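Local coordinates for protein polycyclic ketone monooxygenase (Myceliophthora thermophila, PDB 5MQ6) that inserts one oxygen atom next to the carbonyl of ketones, notably bulky polycyclic ones, to give esters or lactones, using FAD and NADPH, at residues M140-E145 and Y165-Q170; P286-A289 and E294-V297; G372-E375 and K380-E383; T480-G485 and I601-E606; Y497-K502 and D566-V571. All coordinates share one frame; numbering follows the deposited sequence.

In the fold
Contacts 1, 2 and 4 are largely buried, contact 5 partly, and contact 3 lies at the surface. Contacts 1 and 2 sit within the dinucleotide-binding region, the first near FAD, the second at the parallel sheet that serves NADPH. Both pack apolar side chains against a helix, from the loop and N-cap before helix 143-146 in contact 1 and from a strand in contact 2; contact 1 adds an amide bond. Contact 4 brings two turns together near the NADPH site, a serine hydroxyl set against carbon, with no hydrogen bond across. Charge enters towards the periphery: contact 5 ties a loop to a two-stranded sheet by a salt bridge, and contact 3 lays glutamate beside lysine.

Contact 1: residues M140-E145 and Y165-Q170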
loop_
_atom_site.group_PDB
_atom_site.type_symbol
_atom_site.label_atom_id
_atom_site.label_comp_id
_atom_site.label_asym_id
_atom_site.label_seq_id
_atom_site.Cartn_x
_atom_site.Cartn_y
_atom_site.Cartn_z
ATOM N N MET A 140 -14.107 -0.742 2.425
ATOM C CA MET A 140 -14.221 -1.195 3.818
ATOM C C MET A 140 -14.555 -2.702 3.852
ATOM O O MET A 140 -15.470 -3.154 3.212
ATOM C CB MET A 140 -15.213 -0.363 4.574
ATOM C CG MET A 140 -14.876 1.144 4.464
ATOM S SD MET A 140 -16.018 2.205 5.379
ATOM C CE MET A 140 -15.633 1.812 7.091
ATOM N N PRO A 141 -13.766 -3.494 4.512
ATOM C CA PRO A 141 -14.054 -4.910 4.575
ATOM C C PRO A 141 -15.253 -5.311 5.371
ATOM O O PRO A 141 -15.606 -4.662 6.351
ATOM C CB PRO A 141 -12.871 -5.521 5.306
ATOM C CG PRO A 141 -11.966 -4.421 5.670
ATOM C CD PRO A 141 -12.465 -3.128 5.086
ATOM N N LEU A 142 -15.845 -6.426 4.978
ATOM C CA LEU A 142 -16.840 -7.114 5.810
ATOM C C LEU A 142 -18.045 -6.249 6.105
ATOM O O LEU A 142 -18.643 -6.341 7.185
ATOM C CB LEU A 142 -16.208 -7.647 7.098
ATOM C CG LEU A 142 -15.050 -8.671 6.924
ATOM C CD1 LEU A 142 -14.209 -8.738 8.224
ATOM C CD2 LEU A 142 -15.599 -10.017 6.509
ATOM N N LEU A 143 -18.446 -5.456 5.118
ATOM C CA LEU A 143 -19.620 -4.600 5.274
ATOM C C LEU A 143 -20.876 -5.428 5.490
ATOM O O LEU A 143 -21.628 -5.208 6.435
ATOM C CB LEU A 143 -19.768 -3.616 4.070
ATOM C CG LEU A 143 -18.762 -2.464 4.169
ATOM C CD1 LEU A 143 -18.972 -1.406 3.090
ATOM C CD2 LEU A 143 -18.657 -1.772 5.520
ATOM N N GLU A 144 -21.072 -6.420 4.652
ATOM C CA GLU A 144 -22.269 -7.207 4.783
ATOM C C GLU A 144 -22.273 -7.943 6.130
ATOM O O GLU A 144 -23.318 -8.062 6.726
ATOM C CB GLU A 144 -22.404 -8.193 3.684
ATOM C CG GLU A 144 -23.730 -8.982 3.788
ATOM C CD GLU A 144 -23.972 -9.883 2.592
ATOM O OE1 GLU A 144 -23.141 -9.952 1.638
ATOM O OE2 GLU A 144 -24.998 -10.571 2.624
ATOM N N GLU A 145 -21.108 -8.401 6.603
ATOM C CA GLU A 145 -21.024 -9.230 7.807
ATOM C C GLU A 145 -21.100 -8.435 9.089
ATOM O O GLU A 145 -21.525 -8.950 10.128
ATOM C CB GLU A 145 -19.755 -10.058 7.823
ATOM C CG GLU A 145 -19.680 -11.031 6.684
ATOM C CD GLU A 145 -19.122 -10.480 5.348
ATOM O OE1 GLU A 145 -19.067 -9.261 4.955
ATOM O OE2 GLU A 145 -18.793 -11.374 4.601
ATOM N N TYR A 165 -11.887 -1.295 14.604
ATOM C CA TYR A 165 -12.378 -1.598 15.968
ATOM C C TYR A 165 -13.675 -2.336 15.972
ATOM O O TYR A 165 -13.842 -3.266 16.762
ATOM C CB TYR A 165 -12.410 -0.351 16.889
ATOM C CG TYR A 165 -11.051 -0.210 17.421
ATOM C CD1 TYR A 165 -9.985 0.223 16.621
ATOM C CD2 TYR A 165 -10.759 -0.614 18.754
ATOM C CE1 TYR A 165 -8.662 0.333 17.129
ATOM C CE2 TYR A 165 -9.448 -0.501 19.269
ATOM C CZ TYR A 165 -8.409 -0.066 18.435
ATOM O OH TYR A 165 -7.143 -0.107 18.918
ATOM N N ARG A 166 -14.563 -1.989 15.044
ATOM C CA ARG A 166 -15.816 -2.713 14.925
ATOM C C ARG A 166 -15.554 -4.192 14.611
ATOM O O ARG A 166 -16.239 -5.126 15.127
ATOM C CB ARG A 166 -16.710 -2.078 13.865
ATOM C CG ARG A 166 -17.954 -2.879 13.517
ATOM C CD ARG A 166 -18.914 -2.124 12.576
ATOM N NE ARG A 166 -19.236 -0.816 13.108
ATOM C CZ ARG A 166 -18.698 0.362 12.784
ATOM N NH1 ARG A 166 -17.808 0.507 11.795
ATOM N NH2 ARG A 166 -19.073 1.427 13.502
ATOM N N ILE A 167 -14.610 -4.430 13.709
ATOM C CA ILE A 167 -14.316 -5.817 13.312
ATOM C C ILE A 167 -13.698 -6.537 14.510
ATOM O O ILE A 167 -14.117 -7.638 14.845
ATOM C CB ILE A 167 -13.396 -5.901 12.083
ATOM C CG1 ILE A 167 -14.183 -5.394 10.862
ATOM C CG2 ILE A 167 -12.944 -7.354 11.800
ATOM C CD1 ILE A 167 -13.337 -4.935 9.724
ATOM N N ALA A 168 -12.708 -5.924 15.136
ATOM C CA ALA A 168 -12.054 -6.603 16.252
ATOM C C ALA A 168 -13.015 -6.937 17.376
ATOM O O ALA A 168 -12.902 -8.012 18.032
ATOM C CB ALA A 168 -10.923 -5.751 16.763
ATOM N N THR A 169 -13.991 -6.041 17.587
ATOM C CA THR A 169 -15.044 -6.238 18.584
ATOM C C THR A 169 -15.951 -7.368 18.191
ATOM O O THR A 169 -16.229 -8.258 18.989
ATOM C CB THR A 169 -15.868 -4.956 18.718
ATOM O OG1 THR A 169 -15.040 -3.958 19.347
ATOM C CG2 THR A 169 -17.166 -5.164 19.547
ATOM N N GLN A 170 -16.410 -7.341 16.947
ATOM C CA GLN A 170 -17.336 -8.331 16.494
ATOM C C GLN A 170 -16.730 -9.741 16.599
ATOM O O GLN A 170 -17.423 -10.682 16.990
ATOM C CB GLN A 170 -17.879 -8.016 15.102
ATOM C CG GLN A 170 -18.894 -9.020 14.648
ATOM C CD GLN A 170 -19.734 -8.558 13.513
ATOM O OE1 GLN A 170 -19.913 -7.359 13.275
ATOM N NE2 GLN A 170 -20.247 -9.511 12.763
#
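The carboxamide of Q170 meets E145 O with its edge, almost in the amide plane (10° out), and NE2 donates to that oxygen over 3.0 Å in a nearly straight bond. Seen from E145 the donor sits above the carbonyl plane, 41° out of it. CG of Q170 stands anti to the backbone N (chi1 -178°) and the chain runs on extended, which carries the amide across from helix 157-170 to helix 143-146. A leucine here would probably leave E145 O without this donor and one tie between the two helices undone. Deeper in, L142 and I167 cross at about a right angle, L142 CD1 resting 4.0 Å from I167 CG2. I167 CD1 reaches over to the P141 ring, 4.3 Å from its CG. V95 of helix 88-99 touches both L142 and I167, and Y88 touches P141. The contact packs a loop and helix N-cap on helices 157-170 and 88-99, the latter starting in the probable Rossmann-type glycine motif for FAD, which lies about 8 Å from the P141 side chain.

Contact 2: residues P286-A289 and E294-V297; sequences PKLA and ELYV
L295 pushes its forked end into the last turn of helix 279-289, and that is where the packing is close. CG lies anti to the backbone N (chi1 174°), which sends both methyls off the strand towards L288 and A289. L295 CD2 does most of the touching, at 3.7 Å from L288 CB and 3.7 Å from A289 N, with A289 CB slightly farther at 4.1 Å. L295 CD1 meets L288 CD1 at 4.1 Å, the two leucines crossing at about a right angle. No hydrogen bond spans the segments. Helix and strand belong to the beta-alpha-beta unit made of strand 271-275, helix 279-289 and strand 294-299, part of the Rossmann-type fold whose T277 and T280 bind NADPH. An alanine in place of L295 lacks both methyls and would probably leave a gap between the helix end (L288, A289) and V272 and I274 of the neighbouring strand. The outer side is looser and more polar. K287 and E294 point away from the interface and are partly exposed; K287 NZ pairs with E262, and E294 OE1 bonds to H443. P286, also turned outward, rests on E432 and T436.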
loop_
_atom_site.group_PDB
_atom_site.type_symbol
_atom_site.label_atom_id
_atom_site.label_comp_id
_atom_site.label_asym_id
_atom_site.label_seq_id
_atom_site.Cartn_x
_atom_site.Cartn_y
_atom_site.Cartn_z
ATOM N N PRO A 286 -5.195 21.477 1.256
ATOM C CA PRO A 286 -6.279 22.388 1.527
ATOM C C PRO A 286 -6.545 22.748 3.011
ATOM O O PRO A 286 -7.088 23.854 3.339
ATOM C CB PRO A 286 -7.489 21.655 0.948
ATOM C CG PRO A 286 -6.903 20.848 -0.207
ATOM C CD PRO A 286 -5.575 20.405 0.306
ATOM N N LYS A 287 -6.210 21.795 3.884
ATOM C CA LYS A 287 -6.517 21.886 5.272
ATOM C C LYS A 287 -5.475 22.775 5.843
ATOM O O LYS A 287 -5.795 23.513 6.717
ATOM C CB LYS A 287 -6.426 20.528 5.979
ATOM C CG LYS A 287 -7.359 19.528 5.414
ATOM C CD LYS A 287 -8.810 19.902 5.551
ATOM C CE LYS A 287 -9.616 18.832 4.882
ATOM N NZ LYS A 287 -11.039 19.179 4.860
ATOM N N LEU A 288 -4.242 22.668 5.355
ATOM C CA LEU A 288 -3.173 23.561 5.757
ATOM C C LEU A 288 -3.418 25.005 5.324
ATOM O O LEU A 288 -3.144 25.918 6.130
ATOM C CB LEU A 288 -1.834 23.099 5.287
ATOM C CG LEU A 288 -1.296 21.773 5.923
ATOM C CD1 LEU A 288 -0.001 21.395 5.291
ATOM C CD2 LEU A 288 -1.083 21.849 7.448
ATOM N N ALA A 289 -3.891 25.191 4.075
ATOM C CA ALA A 289 -4.171 26.519 3.496
ATOM C C ALA A 289 -5.195 27.264 4.286
ATOM O O ALA A 289 -5.118 28.448 4.400
ATOM C CB ALA A 289 -4.646 26.396 2.055
ATOM N N GLU A 294 1.129 31.506 5.647
ATOM C CA GLU A 294 1.622 31.185 4.325
ATOM C C GLU A 294 1.724 29.680 4.236
ATOM O O GLU A 294 2.044 29.046 5.238
ATOM C CB GLU A 294 3.023 31.732 4.118
ATOM C CG GLU A 294 3.236 33.194 4.488
ATOM C CD GLU A 294 2.618 34.129 3.491
ATOM O OE1 GLU A 294 3.140 34.164 2.358
ATOM O OE2 GLU A 294 1.617 34.807 3.841
ATOM N N LEU A 295 1.473 29.110 3.059
ATOM C CA LEU A 295 1.772 27.678 2.791
ATOM C C LEU A 295 2.635 27.582 1.561
ATOM O O LEU A 295 2.215 28.012 0.498
ATOM C CB LEU A 295 0.477 26.861 2.605
ATOM C CG LEU A 295 0.554 25.358 2.186
ATOM C CD1 LEU A 295 1.370 24.591 3.211
ATOM C CD2 LEU A 295 -0.849 24.746 2.080
ATOM N N TYR A 296 3.828 27.016 1.712
ATOM C CA TYR A 296 4.682 26.734 0.624
ATOM C C TYR A 296 4.621 25.230 0.328
ATOM O O TYR A 296 4.852 24.422 1.227
ATOM C CB TYR A 296 6.115 27.121 0.960
ATOM C CG TYR A 296 6.222 28.627 1.116
ATOM C CD1 TYR A 296 5.687 29.260 2.249
ATOM C CD2 TYR A 296 6.780 29.418 0.113
ATOM C CE1 TYR A 296 5.740 30.624 2.393
ATOM C CE2 TYR A 296 6.847 30.797 0.254
ATOM C CZ TYR A 296 6.327 31.377 1.400
ATOM O OH TYR A 296 6.342 32.716 1.612
ATOM N N VAL A 297 4.343 24.873 -0.930
ATOM C CA VAL A 297 4.270 23.508 -1.338
ATOM C C VAL A 297 5.455 23.175 -2.214
ATOM O O VAL A 297 5.620 23.735 -3.287
ATOM C CB VAL A 297 3.000 23.245 -2.118
ATOM C CG1 VAL A 297 3.069 21.837 -2.673
ATOM C CG2 VAL A 297 1.745 23.474 -1.258
#

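Contact 3: residues G372-E375 and K380-E383; sequences GIVE and KIAE
E375 and K380 lie alongside each other because both place CG anti to their own carbonyl carbon (chi1 -70° in each), after which E375 stays extended while K380 bends at chi2 (-58°). Their stems meet first, E375 CB lying 3.9 Å from K380 CG, and the two chains run on in the same direction. At the ends, E375 OE2 sits 3.9 Å from K380 CE and 4.3 Å from K380 NZ, beyond salt-bridge distance, though the charges probably still attract. The ammonium has a nearer partner one turn along the helix, where E383 OE2 makes a salt bridge to K380 NZ at 3.5 Å. The arrangement is a surface loop turning sharply into the first turn of the long helix 378-406, within the four residues that separate the segments. T377, immediately before that helix, takes a hydrogen bond through OG1 from K380 N. Backbone meets side chain as well, with E375 O 3.4 Å from K380 CB. V374 and I381 cross at about a right angle, but the placing of I381 CD1 is doubtful and its close approaches carry no weight. W589 touches V374, and A591 touches I381.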
loop_
_atom_site.group_PDB
_atom_site.type_symbol
_atom_site.label_atom_id
_atom_site.label_comp_id
_atom_site.label_asym_id
_atom_site.label_seq_id
_atom_site.Cartn_x
_atom_site.Cartn_y
_atom_site.Cartn_z
ATOM N N GLY A 372 -5.114 -10.863 -24.459
ATOM C CA GLY A 372 -4.090 -11.928 -24.601
ATOM C C GLY A 372 -2.849 -11.666 -23.750
ATOM O O GLY A 372 -2.887 -10.845 -22.855
ATOM N N ILE A 373 -1.761 -12.357 -24.077
ATOM C CA ILE A 373 -0.487 -12.257 -23.428
ATOM C C ILE A 373 0.456 -11.636 -24.409
ATOM O O ILE A 373 0.412 -11.943 -25.585
ATOM C CB ILE A 373 -0.024 -13.660 -22.997
ATOM C CG1 ILE A 373 -0.837 -14.071 -21.749
ATOM C CG2 ILE A 373 1.482 -13.681 -22.712
ATOM C CD1 ILE A 373 -1.042 -15.554 -21.536
ATOM N N VAL A 374 1.314 -10.757 -23.943
ATOM C CA VAL A 374 2.157 -10.045 -24.841
ATOM C C VAL A 374 3.320 -10.944 -25.177
ATOM O O VAL A 374 3.965 -11.394 -24.292
ATOM C CB VAL A 374 2.622 -8.720 -24.236
ATOM C CG1 VAL A 374 3.693 -8.068 -25.094
ATOM C CG2 VAL A 374 1.420 -7.787 -24.099
ATOM N N GLU A 375 3.586 -11.193 -26.454
ATOM C CA GLU A 375 4.768 -11.979 -26.842
ATOM C C GLU A 375 5.998 -11.160 -26.651
ATOM O O GLU A 375 5.988 -9.986 -26.886
ATOM C CB GLU A 375 4.722 -12.373 -28.294
ATOM C CG GLU A 375 3.657 -13.396 -28.609
ATOM C CD GLU A 375 3.481 -13.503 -30.122
ATOM O OE1 GLU A 375 4.506 -13.769 -30.832
ATOM O OE2 GLU A 375 2.339 -13.246 -30.597
ATOM N N LYS A 380 6.167 -6.926 -30.913
ATOM C CA LYS A 380 4.967 -7.154 -30.119
ATOM C C LYS A 380 4.937 -6.255 -28.899
ATOM O O LYS A 380 3.910 -5.776 -28.566
ATOM C CB LYS A 380 4.820 -8.629 -29.721
ATOM C CG LYS A 380 4.500 -9.518 -30.895
ATOM C CD LYS A 380 3.226 -9.111 -31.601
ATOM C CE LYS A 380 2.909 -10.048 -32.747
ATOM N NZ LYS A 380 1.486 -9.810 -33.121
ATOM N N ILE A 381 6.069 -6.014 -28.263
ATOM C CA ILE A 381 6.104 -5.047 -27.171
ATOM C C ILE A 381 5.731 -3.632 -27.637
ATOM O O ILE A 381 4.987 -2.928 -26.945
ATOM C CB ILE A 381 7.477 -5.020 -26.476
ATOM C CG1 ILE A 381 7.815 -6.352 -25.760
ATOM C CG2 ILE A 381 7.606 -3.857 -25.484
ATOM C CD1 ILE A 381 6.653 -7.167 -25.327
ATOM N N ALA A 382 6.274 -3.217 -28.777
ATOM C CA ALA A 382 6.021 -1.873 -29.311
ATOM C C ALA A 382 4.538 -1.665 -29.625
ATOM O O ALA A 382 3.994 -0.609 -29.393
ATOM C CB ALA A 382 6.856 -1.617 -30.576
ATOM N N GLU A 383 3.904 -2.702 -30.142
ATOM C CA GLU A 383 2.526 -2.669 -30.476
ATOM C C GLU A 383 1.680 -2.555 -29.180
ATOM O O GLU A 383 0.696 -1.874 -29.152
ATOM C CB GLU A 383 2.245 -3.953 -31.199
ATOM C CG GLU A 383 0.934 -4.056 -31.892
ATOM C CD GLU A 383 0.651 -5.487 -32.414
ATOM O OE1 GLU A 383 -0.490 -5.729 -32.859
ATOM O OE2 GLU A 383 1.529 -6.386 -32.384
#

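Contact 4: residues T480-G485 and I601-E606; sequences TPSIGG and ITSEGE
T480 OG1 is gripped twice, accepting from S482 N over 3.2 Å in an ST turn and bonding to the backbone O of Y600, just ahead of the segment 601-606. With OG1 anti to the backbone N (chi1 179°), the methyl CG2 is left between N and the carbonyl carbon, facing S603 OG at 4.1 Å. S603 OG comes nearer to S482, reaching its CB at 3.3 Å, while the two serine hydroxyl oxygens stay 4.0 Å apart. The contact is therefore hydroxyl against carbon, with no hydrogen bond between the segments. Each side is held in shape by its own turn. I483 N to T480 O closes a type I turn, and E606 N to S603 O, at 3.0 Å, closes a type I' turn. T602 OG1 adds a bond from G605 N of 2.9 Å, an ST motif. The two turns lie beside the NADPH site: Y600 binds NADPH, and the T480 side chain lies about 8 Å from the cofactor.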
loop_
_atom_site.group_PDB
_atom_site.type_symbol
_atom_site.label_atom_id
_atom_site.label_comp_id
_atom_site.label_asym_id
_atom_site.label_seq_id
_atom_site.Cartn_x
_atom_site.Cartn_y
_atom_site.Cartn_z
ATOM N N THR A 480 9.072 2.026 -0.789
ATOM C CA THR A 480 8.311 1.431 -1.850
ATOM C C THR A 480 7.737 -0.006 -1.526
ATOM O O THR A 480 8.395 -0.810 -0.845
ATOM C CB THR A 480 9.102 1.422 -3.177
ATOM O OG1 THR A 480 8.307 0.798 -4.163
ATOM C CG2 THR A 480 10.410 0.647 -3.100
ATOM N N PRO A 481 6.507 -0.303 -2.021
ATOM C CA PRO A 481 5.975 -1.658 -1.895
ATOM C C PRO A 481 6.873 -2.718 -2.524
ATOM O O PRO A 481 6.847 -3.897 -2.088
ATOM C CB PRO A 481 4.636 -1.554 -2.640
ATOM C CG PRO A 481 4.171 -0.139 -2.313
ATOM C CD PRO A 481 5.443 0.633 -2.526
ATOM N N SER A 482 7.658 -2.287 -3.529
ATOM C CA SER A 482 8.568 -3.159 -4.319
ATOM C C SER A 482 9.873 -3.507 -3.627
ATOM O O SER A 482 10.690 -4.218 -4.164
ATOM C CB SER A 482 8.891 -2.519 -5.689
ATOM O OG SER A 482 7.754 -2.644 -6.534
ATOM N N ILE A 483 10.091 -2.956 -2.460
ATOM C CA ILE A 483 11.404 -3.022 -1.841
ATOM C C ILE A 483 11.993 -4.469 -1.809
ATOM O O ILE A 483 11.264 -5.503 -1.584
ATOM C CB ILE A 483 11.357 -2.259 -0.462
ATOM C CG1 ILE A 483 12.774 -1.985 0.075
ATOM C CG2 ILE A 483 10.443 -2.935 0.560
ATOM C CD1 ILE A 483 13.539 -0.948 -0.745
ATOM N N GLY A 484 13.295 -4.559 -2.061
ATOM C CA GLY A 484 14.008 -5.874 -1.955
ATOM C C GLY A 484 13.583 -6.916 -2.997
ATOM O O GLY A 484 13.588 -8.185 -2.722
ATOM N N GLY A 485 13.263 -6.370 -4.197
ATOM C CA GLY A 485 12.726 -7.148 -5.337
ATOM C C GLY A 485 11.418 -7.881 -5.005
ATOM O O GLY A 485 11.171 -8.955 -5.558
ATOM N N ILE A 601 6.572 2.786 -8.313
ATOM C CA ILE A 601 6.254 1.671 -9.282
ATOM C C ILE A 601 7.431 1.292 -10.279
ATOM O O ILE A 601 7.440 0.209 -10.877
ATOM C CB ILE A 601 4.785 1.730 -9.934
ATOM C CG1 ILE A 601 4.776 1.744 -11.477
ATOM C CG2 ILE A 601 3.859 2.808 -9.325
ATOM C CD1 ILE A 601 5.394 2.950 -12.124
ATOM N N THR A 602 8.416 2.168 -10.440
ATOM C CA THR A 602 9.694 1.804 -11.098
ATOM C C THR A 602 10.840 1.656 -10.081
ATOM O O THR A 602 11.995 1.428 -10.496
ATOM C CB THR A 602 10.125 2.799 -12.233
ATOM O OG1 THR A 602 10.433 4.113 -11.702
ATOM C CG2 THR A 602 9.042 2.889 -13.290
ATOM N N SER A 603 10.530 1.750 -8.773
ATOM C CA SER A 603 11.560 1.777 -7.702
ATOM C C SER A 603 12.628 2.863 -8.002
ATOM O O SER A 603 13.855 2.592 -8.102
ATOM C CB SER A 603 12.169 0.376 -7.462
ATOM O OG SER A 603 11.161 -0.516 -7.007
ATOM N N GLU A 604 12.098 4.085 -8.153
ATOM C CA GLU A 604 12.802 5.266 -8.690
ATOM C C GLU A 604 13.742 5.002 -9.904
ATOM O O GLU A 604 14.876 5.477 -9.916
ATOM C CB GLU A 604 13.560 5.985 -7.567
ATOM C CG GLU A 604 12.729 6.402 -6.364
ATOM C CD GLU A 604 11.547 7.331 -6.688
ATOM O OE1 GLU A 604 11.572 8.167 -7.653
ATOM O OE2 GLU A 604 10.568 7.213 -5.919
ATOM N N GLY A 605 13.264 4.266 -10.910
ATOM C CA GLY A 605 14.087 3.893 -12.098
ATOM C C GLY A 605 14.970 2.622 -11.998
ATOM O O GLY A 605 15.514 2.142 -13.002
ATOM N N GLU A 606 15.111 2.041 -10.809
ATOM C CA GLU A 606 15.914 0.809 -10.657
ATOM C C GLU A 606 15.301 -0.408 -11.398
ATOM O O GLU A 606 16.020 -1.112 -12.152
ATOM C CB GLU A 606 16.156 0.504 -9.185
ATOM C CG GLU A 606 16.964 1.580 -8.457
ATOM C CD GLU A 606 17.336 1.170 -7.030
ATOM O OE1 GLU A 606 17.128 -0.008 -6.644
ATOM O OE2 GLU A 606 17.833 2.026 -6.267
#

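Contact 5: residues Y497-K502 and D566-V571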
loop_
_atom_site.group_PDB
_atom_site.type_symbol
_atom_site.label_atom_id
_atom_site.label_comp_id
_atom_site.label_asym_id
_atom_site.label_seq_id
_atom_site.Cartn_x
_atom_site.Cartn_y
_atom_site.Cartn_z
ATOM N N TYR A 497 14.003 -17.264 8.497
ATOM C CA TYR A 497 14.889 -18.433 8.311
ATOM C C TYR A 497 14.006 -19.657 8.359
ATOM O O TYR A 497 13.250 -19.806 9.277
ATOM C CB TYR A 497 15.962 -18.535 9.380
ATOM C CG TYR A 497 16.822 -17.295 9.411
ATOM C CD1 TYR A 497 17.839 -17.074 8.453
ATOM C CD2 TYR A 497 16.588 -16.302 10.364
ATOM C CE1 TYR A 497 18.630 -15.936 8.502
ATOM C CE2 TYR A 497 17.367 -15.130 10.413
ATOM C CZ TYR A 497 18.386 -14.961 9.482
ATOM O OH TYR A 497 19.100 -13.796 9.578
ATOM N N GLY A 498 14.109 -20.528 7.374
ATOM C CA GLY A 498 13.314 -21.723 7.337
ATOM C C GLY A 498 14.112 -23.010 7.574
ATOM O O GLY A 498 15.051 -23.036 8.375
ATOM N N ARG A 499 13.728 -24.071 6.850
ATOM C CA ARG A 499 14.424 -25.355 6.938
ATOM C C ARG A 499 15.936 -25.191 6.703
ATOM O O ARG A 499 16.377 -24.499 5.792
ATOM C CB ARG A 499 13.862 -26.410 5.964
ATOM C CG ARG A 499 12.443 -26.836 6.255
ATOM C CD ARG A 499 12.030 -28.001 5.333
ATOM N NE ARG A 499 10.815 -28.573 5.860
ATOM C CZ ARG A 499 10.707 -29.319 6.987
ATOM N NH1 ARG A 499 11.773 -29.598 7.754
ATOM N NH2 ARG A 499 9.505 -29.776 7.369
ATOM N N GLY A 500 16.712 -25.881 7.521
ATOM C CA GLY A 500 18.157 -25.769 7.471
ATOM C C GLY A 500 18.691 -24.400 7.756
ATOM O O GLY A 500 19.783 -24.104 7.338
ATOM N N GLY A 501 17.942 -23.551 8.445
ATOM C CA GLY A 501 18.373 -22.159 8.634
ATOM C C GLY A 501 18.475 -21.275 7.393
ATOM O O GLY A 501 18.957 -20.131 7.488
ATOM N N LYS A 502 18.027 -21.779 6.233
ATOM C CA LYS A 502 17.947 -21.002 4.984
ATOM C C LYS A 502 17.110 -19.657 5.080
ATOM O O LYS A 502 15.923 -19.642 5.483
ATOM C CB LYS A 502 17.286 -21.871 3.936
ATOM C CG LYS A 502 17.588 -21.450 2.506
ATOM C CD LYS A 502 17.169 -22.485 1.446
ATOM C CE LYS A 502 15.737 -22.263 0.936
ATOM N NZ LYS A 502 15.047 -23.510 0.490
ATOM N N ASP A 566 -3.712 -30.245 12.642
ATOM C CA ASP A 566 -2.288 -30.107 12.873
ATOM C C ASP A 566 -1.450 -30.519 11.718
ATOM O O ASP A 566 -0.628 -31.448 11.786
ATOM C CB ASP A 566 -1.846 -30.730 14.222
ATOM C CG ASP A 566 -0.553 -30.125 14.759
ATOM O OD1 ASP A 566 0.045 -29.151 14.215
ATOM O OD2 ASP A 566 -0.115 -30.678 15.795
ATOM N N ALA A 567 -1.570 -29.709 10.670
ATOM C CA ALA A 567 -0.805 -29.903 9.423
ATOM C C ALA A 567 0.481 -29.195 9.327
ATOM O O ALA A 567 0.687 -28.052 9.868
ATOM C CB ALA A 567 -1.697 -29.583 8.214
ATOM N N LEU A 568 1.341 -29.842 8.548
ATOM C CA LEU A 568 2.523 -29.235 8.059
ATOM C C LEU A 568 2.350 -29.117 6.560
ATOM O O LEU A 568 2.288 -30.139 5.896
ATOM C CB LEU A 568 3.719 -30.110 8.444
ATOM C CG LEU A 568 5.074 -29.539 8.049
ATOM C CD1 LEU A 568 5.360 -28.254 8.831
ATOM C CD2 LEU A 568 6.168 -30.556 8.254
ATOM N N VAL A 569 2.384 -27.883 6.036
ATOM C CA VAL A 569 2.035 -27.582 4.693
ATOM C C VAL A 569 3.146 -26.825 4.062
ATOM O O VAL A 569 3.470 -25.717 4.521
ATOM C CB VAL A 569 0.827 -26.605 4.671
ATOM C CG1 VAL A 569 0.414 -26.357 3.238
ATOM C CG2 VAL A 569 -0.314 -27.189 5.417
ATOM N N GLU A 570 3.687 -27.342 2.954
ATOM C CA GLU A 570 4.906 -26.760 2.357
ATOM C C GLU A 570 4.857 -26.917 0.874
ATOM O O GLU A 570 4.719 -28.035 0.385
ATOM C CB GLU A 570 6.187 -27.467 2.842
ATOM C CG GLU A 570 7.410 -26.657 2.479
ATOM C CD GLU A 570 8.723 -27.194 2.998
ATOM O OE1 GLU A 570 8.725 -28.154 3.758
ATOM O OE2 GLU A 570 9.759 -26.643 2.632
ATOM N N VAL A 571 4.891 -25.808 0.151
ATOM C CA VAL A 571 4.937 -25.911 -1.325
ATOM C C VAL A 571 6.265 -26.622 -1.777
ATOM O O VAL A 571 7.356 -26.418 -1.170
ATOM C CB VAL A 571 4.804 -24.572 -2.036
ATOM C CG1 VAL A 571 5.960 -23.624 -1.776
ATOM C CG2 VAL A 571 4.640 -24.760 -3.566
HETATM O O HOH W 1 7.058 -30.047 4.907
#
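R499 and E570 form a salt bridge through a single nitrogen, NE giving its N-H to E570 OE1 at 3.0 Å. It joins the tight loop after strand 495-497 to strand 567-571, half of a two-stranded antiparallel sheet with 649-653. The bond is fairly straight (160°) and uses the syn side of OE1, somewhat out of the carboxylate plane. Guanidinium and carboxylate planes differ by 20°, so the two groups are nearly coplanar although NE to OE1 is the single direct bond between them. The L568 side chain points against the arginine's, its CD2 coming to the guanidinium edge 3.5 Å from R499 NH2. Both partners have further ties: R499 NH1 makes a salt bridge with D190 OD1, and E570 OE2 bonds to G523 N, so neither flat group is held from one point alone. D190 also takes the N-H of G500 on OD2, so one acid meets both the arginine and the loop backbone. Within the loop G498 N bonds to K502 O at 2.8 Å, and W188 of strand 181-189 touches both R499 and L568. A water donates to E570 OE1 at 2.8 Å and accepts only weakly from R499 NH2, 3.5 Å away.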